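Local coordinates for beta-N-acetylhexosaminidase (Mycobacterium smegmatis, PDB 4YYF), which probably hydrolyses terminal non-reducing N-acetyl-D-hexosamine residues in N-acetyl-beta-D-hexosaminides, as a member of glycosyl hydrolase family 3, at residues A[220-225]-A[253-258]; A[134-139]-A[189-194]; A[243-248]-A[281-286]. The protein carries 1 engineered substitution. All coordinates share one frame; numbering follows the deposited sequence.

Interaction 1. Residues A[220-225]-A[253-258]; sequences VTTPPL and QVPGLT
Gln253 N gives Val220 O the shortest hydrogen bond between the two loops, 2.8 Å and nearly straight (175°). Two residues on, Thr222 N returns a bond of 2.9 Å to Gln253 O, so Thr221 and Gln253 form a single beta bridge; a water tied to Val220 N and Gln253 NE2 extends it. Thr222 has OG1 between its own N and carbonyl carbon (chi1 68°), where the hydroxyl bonds to Pro223 O and still touches Val254, 3.5 Å from Val254 CA. Pro255 is wedged against the bend: its CD sits 3.2 Å from Thr222 O, and its CG meets Thr221 CG2 at 3.7 Å. Past the prolines, Leu225 N, in the first turn of helix 225-229, bonds to Pro255 O (2.9 Å), while Leu225 CD2 touches Leu257 CD1 at 4.2 Å. Val254 O takes both Leu257 N and Thr258 N, which curls 253-258 into a compact turn. These are loops that follow strands 199-205 and 246-249; Leu228 of helix 225-229 packs on Thr222 and Val254, and helix 267-275 receives Leu225 on Leu272 and Leu257 on Ala268 and Val269.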
loop_
_atom_site.group_PDB
_atom_site.type_symbol
_atom_site.label_atom_id
_atom_site.label_comp_id
_atom_site.label_asym_id
_atom_site.label_seq_id
_atom_site.Cartn_x
_atom_site.Cartn_y
_atom_site.Cartn_z
ATOM N N VAL A 220 10.497 11.231 -10.534
ATOM C CA VAL A 220 9.897 10.936 -11.829
ATOM C C VAL A 220 8.648 11.799 -12.042
ATOM O O VAL A 220 8.040 12.270 -11.071
ATOM C CB VAL A 220 9.521 9.435 -11.969
ATOM C CG1 VAL A 220 10.731 8.544 -11.740
ATOM C CG2 VAL A 220 8.397 9.059 -11.010
ATOM N N THR A 221 8.281 11.993 -13.309
ATOM C CA THR A 221 7.124 12.805 -13.694
ATOM C C THR A 221 6.156 12.008 -14.583
ATOM O O THR A 221 6.584 11.254 -15.456
ATOM C CB THR A 221 7.576 14.069 -14.456
ATOM O OG1 THR A 221 8.524 14.783 -13.661
ATOM C CG2 THR A 221 6.392 14.995 -14.759
ATOM N N THR A 222 4.855 12.184 -14.369
ATOM C CA THR A 222 3.847 11.546 -15.215
ATOM C C THR A 222 3.401 12.504 -16.317
ATOM O O THR A 222 3.766 13.681 -16.295
ATOM C CB THR A 222 2.595 11.227 -14.405
ATOM O OG1 THR A 222 1.963 12.457 -14.045
ATOM C CG2 THR A 222 2.927 10.429 -13.157
ATOM N N PRO A 223 2.583 12.013 -17.275
ATOM C CA PRO A 223 1.872 12.949 -18.152
ATOM C C PRO A 223 0.975 13.857 -17.306
ATOM O O PRO A 223 0.693 13.514 -16.160
ATOM C CB PRO A 223 1.002 12.022 -19.010
ATOM C CG PRO A 223 1.740 10.723 -19.024
ATOM C CD PRO A 223 2.354 10.604 -17.665
ATOM N N PRO A 224 0.529 14.999 -17.854
ATOM C CA PRO A 224 -0.297 15.902 -17.043
ATOM C C PRO A 224 -1.610 15.262 -16.607
ATOM O O PRO A 224 -2.059 14.294 -17.229
ATOM C CB PRO A 224 -0.586 17.070 -17.995
ATOM C CG PRO A 224 0.512 17.013 -19.018
ATOM C CD PRO A 224 0.820 15.558 -19.189
ATOM N N LEU A 225 -2.215 15.801 -15.551
ATOM C CA LEU A 225 -3.467 15.270 -15.020
ATOM C C LEU A 225 -4.550 15.083 -16.076
ATOM O O LEU A 225 -5.250 14.073 -16.070
ATOM C CB LEU A 225 -4.005 16.175 -13.901
ATOM C CG LEU A 225 -5.361 15.787 -13.301
ATOM C CD1 LEU A 225 -5.324 14.398 -12.643
ATOM C CD2 LEU A 225 -5.829 16.857 -12.309
ATOM N N GLN A 253 5.719 12.824 -9.606
ATOM C CA GLN A 253 5.238 14.198 -9.675
ATOM C C GLN A 253 4.246 14.286 -10.833
ATOM O O GLN A 253 4.523 13.780 -11.925
ATOM C CB GLN A 253 6.408 15.153 -9.920
ATOM C CG GLN A 253 7.437 15.132 -8.798
ATOM C CD GLN A 253 8.783 15.677 -9.224
ATOM O OE1 GLN A 253 8.895 16.831 -9.629
ATOM N NE2 GLN A 253 9.817 14.836 -9.143
ATOM N N VAL A 254 3.097 14.916 -10.597
ATOM C CA VAL A 254 2.052 15.009 -11.622
ATOM C C VAL A 254 1.796 16.461 -12.026
ATOM O O VAL A 254 1.278 17.234 -11.222
ATOM C CB VAL A 254 0.715 14.413 -11.103
ATOM C CG1 VAL A 254 -0.359 14.427 -12.202
ATOM C CG2 VAL A 254 0.912 13.008 -10.534
ATOM N N PRO A 255 2.139 16.835 -13.279
ATOM C CA PRO A 255 1.860 18.200 -13.753
ATOM C C PRO A 255 0.361 18.480 -13.736
ATOM O O PRO A 255 -0.418 17.618 -14.142
ATOM C CB PRO A 255 2.376 18.194 -15.203
ATOM C CG PRO A 255 3.329 17.017 -15.275
ATOM C CD PRO A 255 2.757 16.001 -14.326
ATOM N N GLY A 256 -0.035 19.658 -13.256
ATOM C CA GLY A 256 -1.441 19.999 -13.147
ATOM C C GLY A 256 -2.099 19.422 -11.908
ATOM O O GLY A 256 -3.303 19.584 -11.710
ATOM N N LEU A 257 -1.322 18.743 -11.069
ATOM C CA LEU A 257 -1.870 18.182 -9.831
ATOM C C LEU A 257 -0.965 18.445 -8.630
ATOM O O LEU A 257 -1.381 19.093 -7.675
ATOM C CB LEU A 257 -2.152 16.678 -9.964
ATOM C CG LEU A 257 -2.733 16.007 -8.707
ATOM C CD1 LEU A 257 -4.152 16.523 -8.426
ATOM C CD2 LEU A 257 -2.728 14.476 -8.812
ATOM N N THR A 258 0.269 17.951 -8.685
ATOM C CA THR A 258 1.160 17.990 -7.518
ATOM C C THR A 258 2.337 18.933 -7.686
ATOM O O THR A 258 3.114 19.119 -6.753
ATOM C CB THR A 258 1.743 16.599 -7.194
ATOM O OG1 THR A 258 2.777 16.281 -8.133
ATOM C CG2 THR A 258 0.677 15.555 -7.278
HETATM O O HOH W 1 9.021 12.045 -7.988
#

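Interaction 2. Residues A[134-139]-A[189-194]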
loop_
_atom_site.group_PDB
_atom_site.type_symbol
_atom_site.label_atom_id
_atom_site.label_comp_id
_atom_site.label_asym_id
_atom_site.label_seq_id
_atom_site.Cartn_x
_atom_site.Cartn_y
_atom_site.Cartn_z
ATOM N N GLU A 134 -10.338 -16.906 -15.290
ATOM C CA GLU A 134 -9.173 -17.697 -14.894
ATOM C C GLU A 134 -8.263 -16.916 -13.953
ATOM O O GLU A 134 -7.713 -17.480 -12.995
ATOM C CB GLU A 134 -8.393 -18.164 -16.129
ATOM C CG GLU A 134 -9.097 -19.258 -16.901
ATOM C CD GLU A 134 -8.366 -19.664 -18.159
ATOM O OE1 GLU A 134 -7.925 -18.776 -18.911
ATOM O OE2 GLU A 134 -8.229 -20.878 -18.396
ATOM N N VAL A 135 -8.101 -15.620 -14.218
ATOM C CA VAL A 135 -7.265 -14.777 -13.356
ATOM C C VAL A 135 -7.912 -14.638 -11.977
ATOM O O VAL A 135 -7.220 -14.664 -10.951
ATOM C CB VAL A 135 -6.965 -13.384 -14.006
ATOM C CG1 VAL A 135 -6.280 -12.450 -13.018
ATOM C CG2 VAL A 135 -6.082 -13.554 -15.243
ATOM N N TYR A 136 -9.240 -14.531 -11.946
ATOM C CA TYR A 136 -9.955 -14.513 -10.673
ATOM C C TYR A 136 -9.595 -15.755 -9.848
ATOM O O TYR A 136 -9.251 -15.648 -8.668
ATOM C CB TYR A 136 -11.477 -14.435 -10.875
ATOM C CG TYR A 136 -12.238 -14.733 -9.599
ATOM C CD1 TYR A 136 -12.390 -13.762 -8.619
ATOM C CD2 TYR A 136 -12.790 -15.989 -9.371
ATOM C CE1 TYR A 136 -13.076 -14.034 -7.439
ATOM C CE2 TYR A 136 -13.472 -16.277 -8.194
ATOM C CZ TYR A 136 -13.609 -15.298 -7.235
ATOM O OH TYR A 136 -14.288 -15.578 -6.069
ATOM N N GLY A 137 -9.667 -16.919 -10.483
ATOM C CA GLY A 137 -9.375 -18.183 -9.820
ATOM C C GLY A 137 -7.937 -18.284 -9.346
ATOM O O GLY A 137 -7.661 -18.831 -8.281
ATOM N N ILE A 138 -7.008 -17.764 -10.142
ATOM C CA ILE A 138 -5.605 -17.766 -9.748
ATOM C C ILE A 138 -5.391 -16.903 -8.501
ATOM O O ILE A 138 -4.713 -17.320 -7.552
ATOM C CB ILE A 138 -4.715 -17.273 -10.890
ATOM C CG1 ILE A 138 -4.671 -18.319 -12.005
ATOM C CG2 ILE A 138 -3.315 -16.991 -10.384
ATOM C CD1 ILE A 138 -3.965 -17.842 -13.276
ATOM N N ALA A 139 -5.984 -15.708 -8.498
ATOM C CA ALA A 139 -5.866 -14.789 -7.373
ATOM C C ALA A 139 -6.525 -15.342 -6.115
ATOM O O ALA A 139 -6.002 -15.181 -5.010
ATOM C CB ALA A 139 -6.468 -13.424 -7.728
ATOM N N TYR A 189 -8.363 -9.812 -10.443
ATOM C CA TYR A 189 -7.307 -10.184 -9.511
ATOM C C TYR A 189 -7.669 -9.672 -8.114
ATOM O O TYR A 189 -7.497 -10.377 -7.117
ATOM C CB TYR A 189 -5.921 -9.661 -9.964
ATOM C CG TYR A 189 -4.772 -10.491 -9.410
ATOM C CD1 TYR A 189 -4.318 -10.305 -8.106
ATOM C CD2 TYR A 189 -4.163 -11.483 -10.177
ATOM C CE1 TYR A 189 -3.277 -11.094 -7.582
ATOM C CE2 TYR A 189 -3.112 -12.266 -9.662
ATOM C CZ TYR A 189 -2.684 -12.058 -8.372
ATOM O OH TYR A 189 -1.660 -12.828 -7.853
ATOM N N ALA A 190 -8.169 -8.443 -8.044
ATOM C CA ALA A 190 -8.539 -7.853 -6.754
ATOM C C ALA A 190 -9.691 -8.633 -6.130
ATOM O O ALA A 190 -9.716 -8.866 -4.914
ATOM C CB ALA A 190 -8.896 -6.369 -6.906
ATOM N N ARG A 191 -10.635 -9.053 -6.975
ATOM C CA ARG A 191 -11.822 -9.758 -6.513
ATOM C C ARG A 191 -11.431 -11.123 -5.924
ATOM O O ARG A 191 -12.001 -11.564 -4.920
ATOM C CB ARG A 191 -12.838 -9.884 -7.671
ATOM C CG ARG A 191 -14.201 -10.434 -7.270
ATOM C CD ARG A 191 -15.248 -10.227 -8.375
ATOM N NE ARG A 191 -14.727 -10.523 -9.714
ATOM C CZ ARG A 191 -14.881 -11.682 -10.350
ATOM N NH1 ARG A 191 -15.548 -12.682 -9.779
ATOM N NH2 ARG A 191 -14.366 -11.836 -11.566
ATOM N N GLY A 192 -10.453 -11.778 -6.553
ATOM C CA GLY A 192 -9.954 -13.063 -6.081
ATOM C C GLY A 192 -9.294 -12.933 -4.726
ATOM O O GLY A 192 -9.562 -13.724 -3.819
ATOM N N LEU A 193 -8.452 -11.915 -4.569
ATOM C CA LEU A 193 -7.802 -11.663 -3.282
ATOM C C LEU A 193 -8.837 -11.378 -2.215
ATOM O O LEU A 193 -8.796 -11.945 -1.121
ATOM C CB LEU A 193 -6.840 -10.473 -3.389
ATOM C CG LEU A 193 -5.572 -10.664 -4.223
ATOM C CD1 LEU A 193 -4.773 -9.366 -4.228
ATOM C CD2 LEU A 193 -4.711 -11.810 -3.687
ATOM N N ARG A 194 -9.764 -10.478 -2.541
ATOM C CA ARG A 194 -10.849 -10.085 -1.643
ATOM C C ARG A 194 -11.675 -11.298 -1.206
ATOM O O ARG A 194 -12.017 -11.438 -0.023
ATOM C CB ARG A 194 -11.743 -9.038 -2.362
ATOM C CG ARG A 194 -13.052 -8.659 -1.703
ATOM C CD ARG A 194 -13.774 -7.537 -2.523
ATOM N NE ARG A 194 -12.798 -6.499 -2.854
ATOM C CZ ARG A 194 -12.439 -6.134 -4.079
ATOM N NH1 ARG A 194 -11.493 -5.216 -4.224
ATOM N NH2 ARG A 194 -13.024 -6.665 -5.149
#
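Ala139 and Gly192 mark the close passage of the two helices, with CA atoms 4.6 Å apart; the axes of the short segments come within 7.2 Å and run in roughly the same direction at a crossing angle of -35°. No hydrogen bond joins them, and the fit depends on small residues. Gly192 presents bare backbone, and Ala139 CB lies 3.9 Å from Gly192 CA. The same methyl is also pressed against Tyr189 O and sits over the centre of the Tyr189 ring, 3.7 Å from its centroid and close to the ring normal, a CH-pi contact. Val135 takes the edge of that ring instead, with CG1 near the ring plane and 3.7 Å from Tyr189 CD2.

Both helices belong to the outer layer of the TIM barrel. Helix 132-148 leads into strand 153-154, and helix 179-196 is the helical arm of the beta-alpha-beta crossover from that strand to its parallel neighbour, 199-205.

At the more exposed side, Tyr136 reaches across to the other helix. Its CG is anti to the backbone N (chi1 167°), and further out CE1 comes to 3.5 Å from Gly192 CA. The Arg191 chain bends at chi3, and its guanidinium lies flat on one face of the Tyr136 ring, planes 3° apart and centres 4.3 Å apart, in a cation-pi stack. The overlap is offset: NH1 is toward the rim, 3.5 Å from Tyr136 CD1. Asp195, just beyond the segment on the same helix as Arg191, hydrogen-bonds Tyr136 OH and so fixes the far end of the ring. Tyr189 OH is held by Gln120 OE1, while Leu193 packs on Pro200 of strand 199-205 and on Met146 of helix 132-148.

Interaction 3. Residues A[243-248]-A[281-286]; sequences APVAVM and PGFGGL
Val247 N donates to Leu286 O at 3.0 Å, the one direct hydrogen bond between the segments. Just upstream the backbones stand farther apart, and a water fills the next rung: it donates to Val245 O (2.7 Å) and accepts from Leu286 N (2.9 Å), so both buried polar atoms are satisfied. Between these links Ala246 CA passes 3.2 Å from Leu286 O, and Ala246 CB packs beside Leu286 CB.

The Phe283 ring lies between the two segments. Phe283 points toward 243-248 from its CB on, with CG anti to the backbone N (chi1 -180°). Val247 CG2 lies over one face, 3.8 Å from Phe283 CE2 and somewhat off centre, a CH-pi contact. On the opposite face Gly285 N stands over the ring centre, the chain having turned back across its own phenylalanine. Val245 O comes to the edge, in the ring plane, 3.5 Å from Phe283 CZ, and Val245 CG1 packs beside Phe283 CE1.

The pairing opens a parallel strand pair of the TIM barrel: 246-249 runs alongside 287-289, which begins right after Leu286, and the next rung joins Val247 to Tyr288. On its other side strand 246-249 is hydrogen-bonded to 199-205, where Ala246 meets Pro200 and Leu202.

Farther out, Leu273 of helix 267-275 packs against both Phe283 and Val247. Arg274 NH1 of that helix bonds to Phe283 O and Gly285 O, which holds the shape of the turn carrying the ring. Leu286 points its side chain to helix 345-357, touching Arg354 and Asn355; the same helix supplies Ala347 and Ser351 to a bound sodium ion, about 9 Å from the Leu286 side chain.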
loop_
_atom_site.group_PDB
_atom_site.type_symbol
_atom_site.label_atom_id
_atom_site.label_comp_id
_atom_site.label_asym_id
_atom_site.label_seq_id
_atom_site.Cartn_x
_atom_site.Cartn_y
_atom_site.Cartn_z
ATOM N N ALA A 243 -15.545 -3.001 -2.590
ATOM C CA ALA A 243 -14.978 -3.072 -1.244
ATOM C C ALA A 243 -15.009 -4.496 -0.681
ATOM O O ALA A 243 -15.863 -5.295 -1.063
ATOM C CB ALA A 243 -15.737 -2.142 -0.331
ATOM N N PRO A 244 -14.088 -4.821 0.241
ATOM C CA PRO A 244 -13.003 -3.962 0.732
ATOM C C PRO A 244 -11.865 -3.828 -0.272
ATOM O O PRO A 244 -11.522 -4.763 -1.012
ATOM C CB PRO A 244 -12.523 -4.673 2.002
ATOM C CG PRO A 244 -12.923 -6.090 1.823
ATOM C CD PRO A 244 -14.189 -6.081 1.001
ATOM N N VAL A 245 -11.288 -2.635 -0.305
ATOM C CA VAL A 245 -10.179 -2.363 -1.193
ATOM C C VAL A 245 -9.447 -1.156 -0.616
ATOM O O VAL A 245 -10.047 -0.328 0.070
ATOM C CB VAL A 245 -10.676 -2.097 -2.649
ATOM C CG1 VAL A 245 -11.420 -0.762 -2.741
ATOM C CG2 VAL A 245 -9.513 -2.146 -3.651
ATOM N N ALA A 246 -8.148 -1.085 -0.862
ATOM C CA ALA A 246 -7.332 0.049 -0.451
ATOM C C ALA A 246 -6.652 0.596 -1.691
ATOM O O ALA A 246 -6.682 -0.027 -2.741
ATOM C CB ALA A 246 -6.292 -0.354 0.596
ATOM N N VAL A 247 -6.052 1.774 -1.570
ATOM C CA VAL A 247 -5.311 2.371 -2.673
ATOM C C VAL A 247 -3.925 2.726 -2.148
ATOM O O VAL A 247 -3.791 3.145 -0.999
ATOM C CB VAL A 247 -6.021 3.639 -3.196
ATOM C CG1 VAL A 247 -5.122 4.426 -4.200
ATOM C CG2 VAL A 247 -7.376 3.285 -3.849
HETATM N N MSE A 248 -2.895 2.527 -2.974
HETATM C CA MSE A 248 -1.554 3.021 -2.663
HETATM C C MSE A 248 -1.177 4.163 -3.608
HETATM O O MSE A 248 -1.274 4.027 -4.828
HETATM C CB MSE A 248 -0.515 1.907 -2.802
HETATM C CG MSE A 248 0.943 2.384 -2.604
HETATM SE SE MSE A 248 2.208 0.881 -2.720
HETATM C CE MSE A 248 1.891 0.146 -0.981
ATOM N N PRO A 281 -16.386 7.677 -7.950
ATOM C CA PRO A 281 -16.959 8.123 -6.679
ATOM C C PRO A 281 -15.854 8.393 -5.662
ATOM O O PRO A 281 -14.847 7.680 -5.664
ATOM C CB PRO A 281 -17.807 6.925 -6.238
ATOM C CG PRO A 281 -17.247 5.755 -7.010
ATOM C CD PRO A 281 -16.824 6.322 -8.318
ATOM N N GLY A 282 -16.037 9.411 -4.818
ATOM C CA GLY A 282 -15.052 9.753 -3.804
ATOM C C GLY A 282 -14.742 8.551 -2.927
ATOM O O GLY A 282 -15.655 7.866 -2.458
ATOM N N PHE A 283 -13.456 8.297 -2.704
ATOM C CA PHE A 283 -13.018 7.082 -2.021
ATOM C C PHE A 283 -12.834 7.328 -0.533
ATOM O O PHE A 283 -12.099 8.234 -0.135
ATOM C CB PHE A 283 -11.703 6.589 -2.645
ATOM C CG PHE A 283 -11.159 5.332 -2.018
ATOM C CD1 PHE A 283 -11.876 4.140 -2.079
ATOM C CD2 PHE A 283 -9.920 5.335 -1.392
ATOM C CE1 PHE A 283 -11.370 2.972 -1.515
ATOM C CE2 PHE A 283 -9.403 4.175 -0.821
ATOM C CZ PHE A 283 -10.127 2.991 -0.888
ATOM N N GLY A 284 -13.491 6.510 0.288
ATOM C CA GLY A 284 -13.447 6.680 1.729
ATOM C C GLY A 284 -12.644 5.607 2.448
ATOM O O GLY A 284 -12.564 5.611 3.669
ATOM N N GLY A 285 -12.038 4.695 1.695
ATOM C CA GLY A 285 -11.268 3.626 2.297
ATOM C C GLY A 285 -9.817 3.969 2.586
ATOM O O GLY A 285 -9.400 5.136 2.557
ATOM N N LEU A 286 -9.047 2.925 2.869
ATOM C CA LEU A 286 -7.686 3.056 3.349
ATOM C C LEU A 286 -6.720 3.412 2.226
ATOM O O LEU A 286 -6.750 2.819 1.143
ATOM C CB LEU A 286 -7.253 1.736 3.987
ATOM C CG LEU A 286 -6.009 1.759 4.868
ATOM C CD1 LEU A 286 -6.281 2.644 6.076
ATOM C CD2 LEU A 286 -5.634 0.336 5.299
HETATM O O HOH W 2 -10.295 0.308 2.640
#

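From the N terminus, interaction 2 comes first: 134-139 meets 189-194 with 49 residues between them, including strand 153-154, joining two neighbouring outer helices of the barrel. It closes before the others open. Interactions 1 and 3, spanning 27 and 32 intervening residues, then cross, their segments alternating along the chain: 220-225, 243-248, 253-258, 281-286. Interaction 3 ties strand 246-249 to the approach to strand 287-289, whereas interaction 1 joins the loops after strands 199-205 and 246-249; the nearest atoms of the two are about 11 Å apart. Interactions 2 and 3 touch directly, since Arg194 NE reaches Pro244 O at 2.8 Å, a probable hydrogen bond linking the helical layer to the loop leading into strand 246-249.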